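Local coordinates for protein arginine--tRNA ligase (Campylobacter jejuni, PDB 3FNR) that catalyses the ATP-dependent attachment of L-arginine to tRNA(Arg), releasing AMP and diphosphate, as a monomeric class I aminoacyl-tRNA synthetase, at residues Asp306-Tyr310 and Leu445-Glu449; Asn341-Ala345 and Glu449-Met454; Leu376-Leu381 and Leu431-Val435. The protein carries 1 engineered substitution. All blocks are in the same frame, centred on the assembly; numbering follows the deposited sequence.

Interaction 1 (Asp306-Tyr310 and Leu445-Glu449); sequences DALRY and LMGIE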
ATOM      1  N   ASP A 306     -11.665   3.452  -4.529  1.00 40.99           N
ATOM      2  CA  ASP A 306     -11.332   2.844  -5.824  1.00 39.43           C
ATOM      3  C   ASP A 306     -10.411   3.728  -6.645  1.00 41.13           C
ATOM      4  O   ASP A 306      -9.434   3.240  -7.217  1.00 41.46           O
ATOM      5  CB  ASP A 306     -12.599   2.550  -6.625  1.00 41.74           C
ATOM      6  CG  ASP A 306     -13.537   1.584  -5.913  1.00 47.69           C
ATOM      7  OD1 ASP A 306     -13.084   0.843  -5.010  1.00 48.87           O
ATOM      8  OD2 ASP A 306     -14.737   1.564  -6.260  1.00 53.07           O
ATOM      9  N   ALA A 307     -10.718   5.025  -6.674  1.00 35.64           N
ATOM     10  CA  ALA A 307      -9.935   5.995  -7.418  1.00 38.64           C
ATOM     11  C   ALA A 307      -8.528   6.100  -6.857  1.00 39.79           C
ATOM     12  O   ALA A 307      -7.572   6.107  -7.624  1.00 42.38           O
ATOM     13  CB  ALA A 307     -10.618   7.347  -7.412  1.00 41.03           C
ATOM     14  N   LEU A 308      -8.403   6.149  -5.528  1.00 39.89           N
ATOM     15  CA  LEU A 308      -7.088   6.176  -4.865  1.00 35.26           C
ATOM     16  C   LEU A 308      -6.283   4.935  -5.213  1.00 33.70           C
ATOM     17  O   LEU A 308      -5.109   5.027  -5.591  1.00 35.32           O
ATOM     18  CB  LEU A 308      -7.224   6.280  -3.338  1.00 36.68           C
ATOM     19  CG  LEU A 308      -5.902   6.592  -2.619  1.00 40.16           C
ATOM     20  CD1 LEU A 308      -5.794   8.061  -2.286  1.00 41.55           C
ATOM     21  CD2 LEU A 308      -5.759   5.769  -1.360  1.00 36.80           C
ATOM     22  N   ARG A 309      -6.934   3.779  -5.111  1.00 30.11           N
ATOM     23  CA  ARG A 309      -6.299   2.512  -5.388  1.00 34.28           C
ATOM     24  C   ARG A 309      -5.876   2.399  -6.855  1.00 35.85           C
ATOM     25  O   ARG A 309      -4.933   1.682  -7.170  1.00 44.46           O
ATOM     26  CB  ARG A 309      -7.221   1.349  -5.005  1.00 32.30           C
ATOM     27  CG  ARG A 309      -7.513   1.185  -3.496  1.00 38.40           C
ATOM     28  CD  ARG A 309      -6.256   1.036  -2.648  1.00 41.27           C
ATOM     29  NE  ARG A 309      -5.490  -0.169  -2.974  1.00 30.95           N
ATOM     30  CZ  ARG A 309      -5.407  -1.253  -2.208  1.00 38.06           C
ATOM     31  NH1 ARG A 309      -6.051  -1.311  -1.050  1.00 33.78           N
ATOM     32  NH2 ARG A 309      -4.677  -2.293  -2.608  1.00 37.66           N
ATOM     33  N   TYR A 310      -6.570   3.103  -7.746  1.00 35.51           N
ATOM     34  CA  TYR A 310      -6.231   3.068  -9.162  1.00 33.92           C
ATOM     35  C   TYR A 310      -5.084   4.019  -9.469  1.00 34.62           C
ATOM     36  O   TYR A 310      -4.055   3.606 -10.010  1.00 40.10           O
ATOM     37  CB  TYR A 310      -7.430   3.395 -10.058  1.00 36.77           C
ATOM     38  CG  TYR A 310      -7.121   3.125 -11.525  1.00 43.38           C
ATOM     39  CD1 TYR A 310      -6.457   4.075 -12.322  1.00 41.84           C
ATOM     40  CD2 TYR A 310      -7.446   1.899 -12.102  1.00 34.27           C
ATOM     41  CE1 TYR A 310      -6.136   3.805 -13.660  1.00 37.11           C
ATOM     42  CE2 TYR A 310      -7.137   1.621 -13.430  1.00 42.83           C
ATOM     43  CZ  TYR A 310      -6.483   2.572 -14.199  1.00 38.36           C
ATOM     44  OH  TYR A 310      -6.193   2.279 -15.511  1.00 51.29           O
ATOM     45  N   LEU A 445      -7.576  -7.599  -6.419  1.00 34.52           N
ATOM     46  CA  LEU A 445      -6.165  -7.543  -6.012  1.00 35.21           C
ATOM     47  C   LEU A 445      -5.695  -6.106  -5.834  1.00 39.97           C
ATOM     48  O   LEU A 445      -4.661  -5.856  -5.208  1.00 38.72           O
ATOM     49  CB  LEU A 445      -5.275  -8.271  -7.030  1.00 28.42           C
ATOM     50  CG  LEU A 445      -5.593  -9.746  -7.279  1.00 30.69           C
ATOM     51  CD1 LEU A 445      -4.631 -10.355  -8.305  1.00 24.47           C
ATOM     52  CD2 LEU A 445      -5.585 -10.557  -5.970  1.00 27.91           C
ATOM     53  N   MET A 446      -6.457  -5.173  -6.407  1.00 41.77           N
ATOM     54  CA  MET A 446      -6.250  -3.734  -6.213  1.00 39.93           C
ATOM     55  C   MET A 446      -7.147  -3.195  -5.091  1.00 38.28           C
ATOM     56  O   MET A 446      -7.209  -1.987  -4.869  1.00 38.02           O
ATOM     57  CB  MET A 446      -6.554  -2.970  -7.515  1.00 39.81           C
ATOM     58  CG  MET A 446      -5.627  -3.252  -8.697  1.00 37.28           C
ATOM     59  SD  MET A 446      -6.131  -2.396 -10.210  1.00 26.77           S
ATOM     60  CE  MET A 446      -6.163  -0.692  -9.718  1.00 32.07           C
ATOM     61  N   GLY A 447      -7.845  -4.087  -4.390  1.00 40.75           N
ATOM     62  CA  GLY A 447      -8.759  -3.688  -3.313  1.00 41.80           C
ATOM     63  C   GLY A 447     -10.004  -2.956  -3.795  1.00 42.19           C
ATOM     64  O   GLY A 447     -10.585  -2.142  -3.069  1.00 46.78           O
ATOM     65  N   ILE A 448     -10.405  -3.252  -5.030  1.00 42.21           N
ATOM     66  CA  ILE A 448     -11.579  -2.660  -5.658  1.00 38.64           C
ATOM     67  C   ILE A 448     -12.577  -3.775  -5.953  1.00 42.92           C
ATOM     68  O   ILE A 448     -12.219  -4.789  -6.556  1.00 44.39           O
ATOM     69  CB  ILE A 448     -11.201  -1.944  -6.981  1.00 36.60           C
ATOM     70  CG1 ILE A 448     -10.223  -0.793  -6.711  1.00 35.13           C
ATOM     71  CG2 ILE A 448     -12.445  -1.465  -7.727  1.00 43.22           C
ATOM     72  CD1 ILE A 448      -9.663  -0.129  -7.957  1.00 31.55           C
ATOM     73  N   GLU A 449     -13.817  -3.580  -5.521  1.00 44.88           N
ATOM     74  CA  GLU A 449     -14.909  -4.504  -5.805  1.00 50.33           C
ATOM     75  C   GLU A 449     -15.642  -4.057  -7.072  1.00 45.54           C
ATOM     76  O   GLU A 449     -16.105  -2.917  -7.162  1.00 39.89           O
ATOM     77  CB  GLU A 449     -15.860  -4.554  -4.605  1.00 47.20           C
ATOM     78  CG  GLU A 449     -17.017  -5.533  -4.722  1.00 57.28           C
ATOM     79  CD  GLU A 449     -17.922  -5.523  -3.487  1.00 64.34           C
ATOM     80  OE1 GLU A 449     -19.037  -6.082  -3.564  1.00 74.23           O
ATOM     81  OE2 GLU A 449     -17.521  -4.959  -2.438  1.00 73.83           O
TER
HETATM   82  O   HOH W   1     -11.638   0.448  -2.942  1.00 37.10           O
HETATM   83  O   HOH W   2     -14.761  -1.225  -4.450  1.00 38.86           O
HETATM   84  O   HOH W   3     -15.999  -0.222  -7.691  1.00 48.89           O
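This is a buried, water-mediated and apolar joint between helix 305-311 of the catalytic region and the loop that leaves helix 425-445, the last helix of the anticodon-binding region. Three waters link the Asp306 carboxylate to the loop backbone: OD1 accepts hydrogen bonds from two waters, one donating on to Gly447 O and the other accepting from Glu449 N; OD2 accepts from a third, which also donates to Glu449 O. Ile448 CD1 lies 3.5 Å from Asp306 O, and Met446 CE packs 3.7 Å from Tyr310 CD2. The loop turns here because helix 425-445 ends in a Schellman motif with Gly447, at positive phi, as the C-prime residue; an ideal CB there would clash with Arg309 NH1. Arg309 lays one face of its guanidinium over the turn. Its NE is 3.1 Å from Met446 O, but at an angle too poor for a hydrogen bond. NH1 instead forms a salt bridge with Asp57 and a hydrogen bond to the Ala158 carbonyl, and NH2 bonds to Thr58.

Interaction 2 (Asn341-Ala345 and Glu449-Met454); sequences NYAHA and EAKNKM
The imidazole of His344 lies flat against the methyl of Ala450, whose CB sits 3.6 Å from the ring centroid and only 3° off its normal, a CH-pi contact. The ring belongs to helix 336-353 of the helical DALR anticodon-binding domain, and the methyl to the C-terminal tail that follows helix 425-445. Residues 341-345 are regular helix, with Ala345 N bonded to Asn341 O at 2.8 Å. Against them the tail runs extended from Glu449 to Lys451 (psi 124° to 138°), turns at Asn452 (phi/psi -85°/-24°) and extends again at Lys453. In register, the CA of Lys451 is 5.8 Å from that of Asn341, and the CA of Asn452 is 4.5 Å from that of Ala345. Two side chains almost one helical turn apart grip both polar groups of the Lys451 backbone: Lys451 N donates to OD1 of Asn341 (3.1 Å), whose chi1 of -95° lies between wells, and His344 ND1, on a chi1 t, chi2 -93° side chain, donates to Lys451 O (2.8 Å). The other end of the Asn341 amide uses ND2 to reach a water, 3.0 Å away, that donates to Glu449 O at 2.7 Å. At the turn Ala345 CA makes a CA-H...O contact with Asn452 O (3.6 Å), a carbonyl that also accepts from Gln349. Met454, the last modelled residue, folds back toward the helix with all three chi angles m: its CG touches Ala345 CB at 3.8 Å and meets the edge of the Tyr342 ring, 3.8 Å from CD1.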
ATOM      1  N   ASN A 341     -15.281  -0.551 -14.673  1.00 36.43           N
ATOM      2  CA  ASN A 341     -16.527  -0.952 -13.998  1.00 38.41           C
ATOM      3  C   ASN A 341     -17.711  -1.030 -14.957  1.00 41.02           C
ATOM      4  O   ASN A 341     -18.562  -1.921 -14.835  1.00 48.42           O
ATOM      5  CB  ASN A 341     -16.884   0.005 -12.841  1.00 37.14           C
ATOM      6  CG  ASN A 341     -16.396  -0.484 -11.479  1.00 41.85           C
ATOM      7  OD1 ASN A 341     -16.334  -1.685 -11.212  1.00 43.19           O
ATOM      8  ND2 ASN A 341     -16.078   0.459 -10.596  1.00 47.91           N
ATOM      9  N   TYR A 342     -17.763  -0.095 -15.903  1.00 41.96           N
ATOM     10  CA  TYR A 342     -18.823  -0.061 -16.911  1.00 43.77           C
ATOM     11  C   TYR A 342     -18.823  -1.329 -17.770  1.00 44.38           C
ATOM     12  O   TYR A 342     -19.887  -1.861 -18.063  1.00 42.27           O
ATOM     13  CB  TYR A 342     -18.733   1.199 -17.784  1.00 46.49           C
ATOM     14  CG  TYR A 342     -19.954   1.417 -18.659  1.00 50.66           C
ATOM     15  CD1 TYR A 342     -21.240   1.181 -18.166  1.00 41.43           C
ATOM     16  CD2 TYR A 342     -19.824   1.865 -19.975  1.00 48.71           C
ATOM     17  CE1 TYR A 342     -22.358   1.364 -18.963  1.00 48.89           C
ATOM     18  CE2 TYR A 342     -20.941   2.055 -20.782  1.00 51.29           C
ATOM     19  CZ  TYR A 342     -22.204   1.805 -20.265  1.00 51.51           C
ATOM     20  OH  TYR A 342     -23.319   1.993 -21.048  1.00 57.83           O
ATOM     21  N   ALA A 343     -17.634  -1.821 -18.122  1.00 41.24           N
ATOM     22  CA  ALA A 343     -17.489  -3.089 -18.835  1.00 40.41           C
ATOM     23  C   ALA A 343     -18.121  -4.235 -18.056  1.00 42.85           C
ATOM     24  O   ALA A 343     -18.930  -4.990 -18.601  1.00 46.09           O
ATOM     25  CB  ALA A 343     -16.026  -3.370 -19.114  1.00 39.73           C
ATOM     26  N   HIS A 344     -17.776  -4.322 -16.771  1.00 42.35           N
ATOM     27  CA  HIS A 344     -18.285  -5.348 -15.873  1.00 39.91           C
ATOM     28  C   HIS A 344     -19.810  -5.265 -15.698  1.00 44.15           C
ATOM     29  O   HIS A 344     -20.499  -6.287 -15.748  1.00 43.58           O
ATOM     30  CB  HIS A 344     -17.580  -5.241 -14.510  1.00 41.66           C
ATOM     31  CG  HIS A 344     -17.879  -6.381 -13.589  1.00 38.10           C
ATOM     32  ND1 HIS A 344     -18.905  -6.344 -12.673  1.00 38.53           N
ATOM     33  CD2 HIS A 344     -17.306  -7.601 -13.465  1.00 38.44           C
ATOM     34  CE1 HIS A 344     -18.945  -7.489 -12.013  1.00 40.66           C
ATOM     35  NE2 HIS A 344     -17.984  -8.268 -12.474  1.00 43.58           N
ATOM     36  N   ALA A 345     -20.318  -4.045 -15.503  1.00 43.71           N
ATOM     37  CA  ALA A 345     -21.755  -3.787 -15.350  1.00 43.54           C
ATOM     38  C   ALA A 345     -22.544  -4.080 -16.632  1.00 44.33           C
ATOM     39  O   ALA A 345     -23.660  -4.595 -16.576  1.00 43.54           O
ATOM     40  CB  ALA A 345     -21.987  -2.352 -14.906  1.00 39.28           C
ATOM     41  N   GLU A 449     -13.817  -3.580  -5.521  1.00 44.88           N
ATOM     42  CA  GLU A 449     -14.909  -4.504  -5.805  1.00 50.33           C
ATOM     43  C   GLU A 449     -15.642  -4.057  -7.072  1.00 45.54           C
ATOM     44  O   GLU A 449     -16.105  -2.917  -7.162  1.00 39.89           O
ATOM     45  CB  GLU A 449     -15.860  -4.554  -4.605  1.00 47.20           C
ATOM     46  CG  GLU A 449     -17.017  -5.533  -4.722  1.00 57.28           C
ATOM     47  CD  GLU A 449     -17.922  -5.523  -3.487  1.00 64.34           C
ATOM     48  OE1 GLU A 449     -19.037  -6.082  -3.564  1.00 74.23           O
ATOM     49  OE2 GLU A 449     -17.521  -4.959  -2.438  1.00 73.83           O
ATOM     50  N   ALA A 450     -15.728  -4.954  -8.053  1.00 46.98           N
ATOM     51  CA  ALA A 450     -16.364  -4.651  -9.332  1.00 42.36           C
ATOM     52  C   ALA A 450     -17.875  -4.481  -9.190  1.00 43.98           C
ATOM     53  O   ALA A 450     -18.535  -5.245  -8.479  1.00 46.92           O
ATOM     54  CB  ALA A 450     -16.044  -5.737 -10.350  1.00 42.66           C
ATOM     55  N   LYS A 451     -18.410  -3.478  -9.877  1.00 47.45           N
ATOM     56  CA  LYS A 451     -19.832  -3.138  -9.802  1.00 48.74           C
ATOM     57  C   LYS A 451     -20.670  -3.907 -10.811  1.00 49.37           C
ATOM     58  O   LYS A 451     -20.294  -4.027 -11.980  1.00 50.06           O
ATOM     59  CB  LYS A 451     -20.032  -1.643 -10.042  1.00 47.77           C
ATOM     60  CG  LYS A 451     -19.503  -0.748  -8.937  1.00 58.90           C
ATOM     61  CD  LYS A 451     -19.665   0.711  -9.308  1.00 57.83           C
ATOM     62  CE  LYS A 451     -18.915   1.608  -8.346  1.00 64.50           C
ATOM     63  NZ  LYS A 451     -18.448   2.838  -9.043  1.00 72.57           N
ATOM     64  N   ASN A 452     -21.812  -4.408 -10.348  1.00 52.21           N
ATOM     65  CA  ASN A 452     -22.795  -5.062 -11.205  1.00 55.95           C
ATOM     66  C   ASN A 452     -23.742  -4.066 -11.867  1.00 59.81           C
ATOM     67  O   ASN A 452     -24.322  -4.363 -12.916  1.00 65.28           O
ATOM     68  CB  ASN A 452     -23.605  -6.086 -10.409  1.00 54.45           C
ATOM     69  CG  ASN A 452     -22.773  -7.269  -9.948  1.00 58.87           C
ATOM     70  OD1 ASN A 452     -21.813  -7.670 -10.608  1.00 63.05           O
ATOM     71  ND2 ASN A 452     -23.152  -7.847  -8.814  1.00 59.66           N
ATOM     72  N   LYS A 453     -23.894  -2.895 -11.247  1.00 64.34           N
ATOM     73  CA  LYS A 453     -24.796  -1.834 -11.712  1.00 65.79           C
ATOM     74  C   LYS A 453     -24.132  -0.466 -11.578  1.00 65.53           C
ATOM     75  O   LYS A 453     -23.469  -0.202 -10.577  1.00 64.28           O
ATOM     76  CB  LYS A 453     -26.085  -1.843 -10.886  1.00 68.64           C
ATOM     77  CG  LYS A 453     -27.199  -2.739 -11.415  1.00 76.95           C
ATOM     78  CD  LYS A 453     -28.139  -1.974 -12.347  1.00 82.41           C
ATOM     79  CE  LYS A 453     -29.462  -2.711 -12.529  1.00 83.75           C
ATOM     80  NZ  LYS A 453     -30.379  -2.008 -13.472  1.00 82.63           N
ATOM     81  N   MET A 454     -24.309   0.396 -12.577  1.00 67.77           N
ATOM     82  CA  MET A 454     -23.822   1.777 -12.493  1.00 70.52           C
ATOM     83  C   MET A 454     -24.960   2.711 -12.076  1.00 73.95           C
ATOM     84  O   MET A 454     -24.889   3.384 -11.045  1.00 76.21           O
ATOM     85  CB  MET A 454     -23.219   2.261 -13.820  1.00 68.58           C
ATOM     86  CG  MET A 454     -22.136   1.373 -14.453  1.00 65.21           C
ATOM     87  SD  MET A 454     -20.621   1.074 -13.503  1.00 48.77           S
ATOM     88  CE  MET A 454     -19.843   2.670 -13.510  1.00 43.92           C
TER
HETATM   89  O   HOH W   3     -15.999  -0.222  -7.691  1.00 48.89           O

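Interaction 3 (Leu376-Leu381 and Leu431-Val435); sequences LLFEAL and LFSLV
Two helices, 371-381 and 425-445, run side by side in roughly the same direction, their short segments crossing at +32° with axes 9.3 Å apart. Both segments are regular helix, with Ala380 N to Leu376 O (2.9 Å) and Val435 N to Leu431 O (3.1 Å) among the backbone bonds. Register is set by CA pairs Leu377-Leu431 (6.3 Å) and Ala380-Val435 (5.3 Å), the backbones drawing closest at the small Ala380. Leu434 (chi1 t, chi2 p) is the main bump: it points toward helix 371-381 and enters a hollow walled by Leu377, Ala380 and Leu381. Its CD2 lies 3.6 Å from Leu377 CD1 and 3.7 Å from Leu381 CD2, while its CG rests 3.9 Å from Ala380 CB. The interface is part of the alpha-helical bundle of the DALR anticodon-binding domain, and helix 5-17 covers one flank through Leu8, which touches Leu377 and Leu381, and Ala15, which touches Leu434. In the reverse sense, Leu376 (t, p) projects between Leu431 and Val435, one helical turn apart, its CD2 4.1 Å from Leu431 CD2 and its CG 3.9 Å from Val435 CG2. Leu431 (t, p) answers by setting CD1 against the base of Leu377, 3.7 Å from both its CA and its CB. Val435, with chi1 t, presents CG2 to Ala380 CB at 4.4 Å. Just beyond this patch Ser438 OG hydrogen-bonds to Ala380 O.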
ATOM      1  N   LEU A 376     -10.291 -11.438 -27.519  1.00 34.43           N
ATOM      2  CA  LEU A 376     -10.848 -11.017 -26.244  1.00 37.26           C
ATOM      3  C   LEU A 376     -10.866 -12.172 -25.265  1.00 38.19           C
ATOM      4  O   LEU A 376     -10.621 -11.977 -24.076  1.00 36.64           O
ATOM      5  CB  LEU A 376     -12.251 -10.444 -26.435  1.00 32.58           C
ATOM      6  CG  LEU A 376     -12.938  -9.730 -25.266  1.00 39.63           C
ATOM      7  CD1 LEU A 376     -12.158  -8.510 -24.804  1.00 35.47           C
ATOM      8  CD2 LEU A 376     -14.347  -9.341 -25.685  1.00 34.82           C
ATOM      9  N   LEU A 377     -11.151 -13.367 -25.779  1.00 39.34           N
ATOM     10  CA  LEU A 377     -11.072 -14.601 -25.002  1.00 36.88           C
ATOM     11  C   LEU A 377      -9.649 -14.835 -24.509  1.00 39.52           C
ATOM     12  O   LEU A 377      -9.438 -15.079 -23.316  1.00 36.28           O
ATOM     13  CB  LEU A 377     -11.550 -15.790 -25.846  1.00 34.15           C
ATOM     14  CG  LEU A 377     -11.353 -17.232 -25.368  1.00 38.67           C
ATOM     15  CD1 LEU A 377     -12.098 -17.497 -24.082  1.00 40.57           C
ATOM     16  CD2 LEU A 377     -11.815 -18.205 -26.448  1.00 24.22           C
ATOM     17  N   PHE A 378      -8.683 -14.749 -25.425  1.00 37.50           N
ATOM     18  CA  PHE A 378      -7.275 -14.876 -25.064  1.00 39.93           C
ATOM     19  C   PHE A 378      -6.900 -13.859 -23.998  1.00 40.67           C
ATOM     20  O   PHE A 378      -6.259 -14.213 -23.009  1.00 41.62           O
ATOM     21  CB  PHE A 378      -6.347 -14.696 -26.268  1.00 43.35           C
ATOM     22  CG  PHE A 378      -4.880 -14.769 -25.903  1.00 46.73           C
ATOM     23  CD1 PHE A 378      -4.253 -16.003 -25.735  1.00 52.51           C
ATOM     24  CD2 PHE A 378      -4.134 -13.606 -25.696  1.00 48.86           C
ATOM     25  CE1 PHE A 378      -2.902 -16.080 -25.380  1.00 54.61           C
ATOM     26  CE2 PHE A 378      -2.785 -13.670 -25.339  1.00 50.86           C
ATOM     27  CZ  PHE A 378      -2.167 -14.913 -25.185  1.00 49.80           C
ATOM     28  N   GLU A 379      -7.303 -12.608 -24.220  1.00 36.18           N
ATOM     29  CA  GLU A 379      -7.014 -11.505 -23.314  1.00 40.03           C
ATOM     30  C   GLU A 379      -7.565 -11.793 -21.919  1.00 40.10           C
ATOM     31  O   GLU A 379      -6.879 -11.565 -20.924  1.00 39.67           O
ATOM     32  CB  GLU A 379      -7.589 -10.195 -23.867  1.00 38.88           C
ATOM     33  CG  GLU A 379      -7.000  -8.927 -23.243  1.00 44.12           C
ATOM     34  CD  GLU A 379      -7.472  -7.645 -23.927  1.00 47.49           C
ATOM     35  OE1 GLU A 379      -6.799  -6.603 -23.775  1.00 54.56           O
ATOM     36  OE2 GLU A 379      -8.507  -7.674 -24.625  1.00 55.69           O
ATOM     37  N   ALA A 380      -8.788 -12.317 -21.856  1.00 34.77           N
ATOM     38  CA  ALA A 380      -9.397 -12.686 -20.576  1.00 36.85           C
ATOM     39  C   ALA A 380      -8.532 -13.706 -19.839  1.00 36.54           C
ATOM     40  O   ALA A 380      -8.209 -13.513 -18.666  1.00 37.11           O
ATOM     41  CB  ALA A 380     -10.820 -13.222 -20.775  1.00 35.85           C
ATOM     42  N   LEU A 381      -8.119 -14.758 -20.549  1.00 34.41           N
ATOM     43  CA  LEU A 381      -7.348 -15.850 -19.953  1.00 35.16           C
ATOM     44  C   LEU A 381      -5.890 -15.492 -19.649  1.00 39.81           C
ATOM     45  O   LEU A 381      -5.259 -16.129 -18.809  1.00 48.35           O
ATOM     46  CB  LEU A 381      -7.425 -17.102 -20.835  1.00 35.09           C
ATOM     47  CG  LEU A 381      -8.831 -17.695 -20.945  1.00 37.25           C
ATOM     48  CD1 LEU A 381      -8.898 -18.708 -22.072  1.00 41.33           C
ATOM     49  CD2 LEU A 381      -9.264 -18.328 -19.621  1.00 42.39           C
ATOM     50  N   LEU A 431     -18.251 -15.989 -23.253  1.00 33.40           N
ATOM     51  CA  LEU A 431     -17.136 -15.094 -23.457  1.00 32.98           C
ATOM     52  C   LEU A 431     -17.205 -13.957 -22.443  1.00 33.31           C
ATOM     53  O   LEU A 431     -16.238 -13.715 -21.727  1.00 36.65           O
ATOM     54  CB  LEU A 431     -17.142 -14.528 -24.880  1.00 31.07           C
ATOM     55  CG  LEU A 431     -16.094 -13.451 -25.181  1.00 32.89           C
ATOM     56  CD1 LEU A 431     -14.699 -13.981 -24.974  1.00 38.44           C
ATOM     57  CD2 LEU A 431     -16.230 -12.922 -26.587  1.00 29.54           C
ATOM     58  N   PHE A 432     -18.361 -13.298 -22.374  1.00 30.48           N
ATOM     59  CA  PHE A 432     -18.558 -12.140 -21.502  1.00 37.31           C
ATOM     60  C   PHE A 432     -18.362 -12.504 -20.037  1.00 34.40           C
ATOM     61  O   PHE A 432     -17.779 -11.725 -19.282  1.00 38.11           O
ATOM     62  CB  PHE A 432     -19.946 -11.525 -21.714  1.00 33.86           C
ATOM     63  CG  PHE A 432     -20.083 -10.718 -22.988  1.00 35.36           C
ATOM     64  CD1 PHE A 432     -21.141  -9.833 -23.132  1.00 33.67           C
ATOM     65  CD2 PHE A 432     -19.162 -10.833 -24.031  1.00 39.64           C
ATOM     66  CE1 PHE A 432     -21.293  -9.090 -24.290  1.00 35.67           C
ATOM     67  CE2 PHE A 432     -19.308 -10.097 -25.203  1.00 38.82           C
ATOM     68  CZ  PHE A 432     -20.372  -9.223 -25.330  1.00 38.08           C
ATOM     69  N   SER A 433     -18.814 -13.700 -19.652  1.00 34.10           N
ATOM     70  CA  SER A 433     -18.721 -14.158 -18.264  1.00 38.67           C
ATOM     71  C   SER A 433     -17.272 -14.301 -17.844  1.00 41.01           C
ATOM     72  O   SER A 433     -16.928 -14.073 -16.685  1.00 47.31           O
ATOM     73  CB  SER A 433     -19.459 -15.479 -18.057  1.00 34.35           C
ATOM     74  OG  SER A 433     -18.728 -16.558 -18.603  1.00 43.40           O
ATOM     75  N   LEU A 434     -16.425 -14.648 -18.806  1.00 36.58           N
ATOM     76  CA  LEU A 434     -15.002 -14.756 -18.561  1.00 41.87           C
ATOM     77  C   LEU A 434     -14.307 -13.390 -18.464  1.00 38.06           C
ATOM     78  O   LEU A 434     -13.399 -13.216 -17.652  1.00 41.35           O
ATOM     79  CB  LEU A 434     -14.371 -15.620 -19.639  1.00 43.03           C
ATOM     80  CG  LEU A 434     -12.969 -16.144 -19.370  1.00 50.94           C
ATOM     81  CD1 LEU A 434     -12.937 -17.095 -18.175  1.00 49.89           C
ATOM     82  CD2 LEU A 434     -12.539 -16.835 -20.613  1.00 52.92           C
ATOM     83  N   VAL A 435     -14.732 -12.435 -19.288  1.00 37.52           N
ATOM     84  CA  VAL A 435     -14.253 -11.045 -19.212  1.00 35.50           C
ATOM     85  C   VAL A 435     -14.629 -10.415 -17.862  1.00 38.69           C
ATOM     86  O   VAL A 435     -13.796  -9.792 -17.205  1.00 37.41           O
ATOM     87  CB  VAL A 435     -14.790 -10.184 -20.387  1.00 34.82           C
ATOM     88  CG1 VAL A 435     -14.320  -8.735 -20.289  1.00 28.67           C
ATOM     89  CG2 VAL A 435     -14.358 -10.787 -21.735  1.00 34.09           C
TER

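How the interactions relate
Interactions 1 and 2 fasten successive parts of one C-terminal tail, sharing Glu449 and a water whose partners include Asp306, Asn341 and Glu449 O. Interaction 1 ties the tail to the catalytic region and is buried, yet its polar links run through water; interaction 2, about 13 Å away between centres, holds the tail to helix 336-353 by direct hydrogen bonds, with much of the tail exposed. Interaction 3 lies inside the anticodon-binding bundle, nested in the chain loops closed by the other two, and is purely apolar. Its helix 425-445 is the one from which the tail emerges, yet the nearest atoms of interaction 3 are about 6 Å from those of interaction 2 and about 11 Å from those of interaction 1.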